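Local atomic coordinates of glycerol dehydrogenase (PDB entry 1TA9), a protein that catalyses the zinc-dependent, NAD(+)-linked oxidation of glycerol to dihydroxyacetone, a step in the assimilation of glycerol. Residues P222-I227 / S442-D447. Residues are numbered along the deposited sequence; the frame is centred on the assembly and turned at random.
Sequences PVRFLI and SPHLTD
The first turn of helix 223-245, the helix that carries the metal ligand D232 farther along, is met here by the C-terminal tail after helix 407-428. R224 and H444 carry the contact. R224 CG lies anti to the backbone N (chi1 180°) and the chain runs on extended, so that the guanidinium reaches the tail and NH1 gives a nearly straight hydrogen bond to S442 O (2.9 Å, 164° at the hydrogen). The acceptor lies close to the guanidinium plane, whereas NH1 stands above the carbonyl plane of S442. NE forms a salt bridge with E335, NH2 a hydrogen bond to R330 O, and NH1 a second bond, to S439 O, so that all three guanidinium nitrogens are engaged. At the root of the same side chain, R224 CB sits over one face of the H444 imidazole in a CH-pi contact, 3.7 Å from the ring centroid. V223 CG1 meets the ring edge 3.7 Å from H444 ND1, and I227 CD1 approaches H444 CE1 at 3.6 Å. A water accepts from both R224 N and H444 N, while the P222 and P443 rings lie side by side. An alanine at R224 would remove the bond to S442 O and the salt bridge to E335, and would probably loosen the tail's hold on the helix. The arrangement is an irregular C-terminal tail packed on a helix's first turn, within the helical part of the iron-containing alcohol dehydrogenase fold.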
# COMPACT_ATOMS: atom_id res chain seq x y z
N PRO B 222 17.65 -38.23 -12.66
CA PRO B 222 18.46 -37.04 -12.91
C PRO B 222 17.59 -35.79 -12.83
O PRO B 222 16.49 -35.76 -13.39
CB PRO B 222 18.99 -37.28 -14.32
CG PRO B 222 19.12 -38.78 -14.36
CD PRO B 222 17.83 -39.23 -13.72
N VAL B 223 18.07 -34.76 -12.16
CA VAL B 223 17.30 -33.53 -11.99
C VAL B 223 16.90 -32.85 -13.31
O VAL B 223 15.98 -32.03 -13.33
CB VAL B 223 18.03 -32.54 -11.06
CG1 VAL B 223 19.29 -32.01 -11.73
CG2 VAL B 223 17.09 -31.41 -10.65
N ARG B 224 17.57 -33.19 -14.41
CA ARG B 224 17.21 -32.59 -15.69
C ARG B 224 15.74 -32.93 -15.99
O ARG B 224 15.01 -32.13 -16.57
CB ARG B 224 18.10 -33.12 -16.82
CG ARG B 224 17.77 -32.54 -18.18
CD ARG B 224 18.50 -33.24 -19.33
NE ARG B 224 18.06 -32.71 -20.62
CZ ARG B 224 18.33 -33.25 -21.80
NH1 ARG B 224 19.04 -34.38 -21.88
NH2 ARG B 224 17.88 -32.68 -22.91
N PHE B 225 15.30 -34.12 -15.58
CA PHE B 225 13.92 -34.55 -15.81
C PHE B 225 12.91 -33.67 -15.07
O PHE B 225 11.89 -33.27 -15.64
CB PHE B 225 13.74 -36.01 -15.38
CG PHE B 225 14.33 -37.01 -16.33
CD1 PHE B 225 13.68 -37.33 -17.52
CD2 PHE B 225 15.56 -37.61 -16.05
CE1 PHE B 225 14.24 -38.24 -18.42
CE2 PHE B 225 16.13 -38.52 -16.94
CZ PHE B 225 15.47 -38.83 -18.13
N LEU B 226 13.18 -33.40 -13.80
CA LEU B 226 12.29 -32.56 -13.00
C LEU B 226 12.20 -31.17 -13.61
O LEU B 226 11.12 -30.59 -13.69
CB LEU B 226 12.81 -32.44 -11.55
CG LEU B 226 11.97 -31.54 -10.62
CD1 LEU B 226 10.64 -32.22 -10.33
CD2 LEU B 226 12.72 -31.29 -9.32
N ILE B 227 13.34 -30.64 -14.03
CA ILE B 227 13.40 -29.32 -14.63
C ILE B 227 12.57 -29.27 -15.91
O ILE B 227 11.91 -28.27 -16.19
CB ILE B 227 14.86 -28.91 -14.91
CG1 ILE B 227 15.58 -28.70 -13.57
CG2 ILE B 227 14.91 -27.64 -15.75
CD1 ILE B 227 17.08 -28.51 -13.67
N SER B 442 19.56 -38.20 -21.51
CA SER B 442 20.80 -38.05 -20.75
C SER B 442 20.67 -37.04 -19.63
O SER B 442 19.88 -36.10 -19.70
CB SER B 442 21.93 -37.61 -21.69
OG SER B 442 22.02 -38.45 -22.82
N PRO B 443 21.45 -37.22 -18.56
CA PRO B 443 21.42 -36.29 -17.43
C PRO B 443 22.20 -35.06 -17.89
O PRO B 443 22.72 -35.04 -19.00
CB PRO B 443 22.18 -37.04 -16.33
CG PRO B 443 21.98 -38.49 -16.70
CD PRO B 443 22.17 -38.46 -18.19
N HIS B 444 22.28 -34.03 -17.04
CA HIS B 444 23.03 -32.83 -17.38
C HIS B 444 24.49 -33.23 -17.62
O HIS B 444 24.97 -34.21 -17.05
CB HIS B 444 22.98 -31.82 -16.24
CG HIS B 444 21.65 -31.15 -16.07
ND1 HIS B 444 20.95 -31.17 -14.88
CD2 HIS B 444 20.90 -30.42 -16.93
CE1 HIS B 444 19.84 -30.48 -15.02
NE2 HIS B 444 19.78 -30.01 -16.25
N LEU B 445 25.18 -32.45 -18.44
CA LEU B 445 26.59 -32.71 -18.72
C LEU B 445 27.42 -32.43 -17.48
O LEU B 445 28.48 -33.03 -17.27
CB LEU B 445 27.06 -31.81 -19.87
CG LEU B 445 26.46 -32.17 -21.23
CD1 LEU B 445 26.82 -31.11 -22.26
CD2 LEU B 445 26.97 -33.54 -21.66
N THR B 446 26.93 -31.53 -16.64
CA THR B 446 27.62 -31.16 -15.41
C THR B 446 26.64 -31.10 -14.24
O THR B 446 25.43 -30.98 -14.43
CB THR B 446 28.31 -29.78 -15.55
OG1 THR B 446 27.34 -28.80 -15.94
CG2 THR B 446 29.40 -29.83 -16.61
N ASP B 447 27.17 -31.19 -13.03
CA ASP B 447 26.37 -31.14 -11.81
C ASP B 447 25.95 -29.70 -11.54
O ASP B 447 26.81 -28.84 -11.33
CB ASP B 447 27.19 -31.68 -10.64
CG ASP B 447 26.46 -31.62 -9.31
OD1 ASP B 447 27.12 -31.78 -8.27
OD2 ASP B 447 25.23 -31.41 -9.31
O HOH W 1 20.66 -34.02 -14.60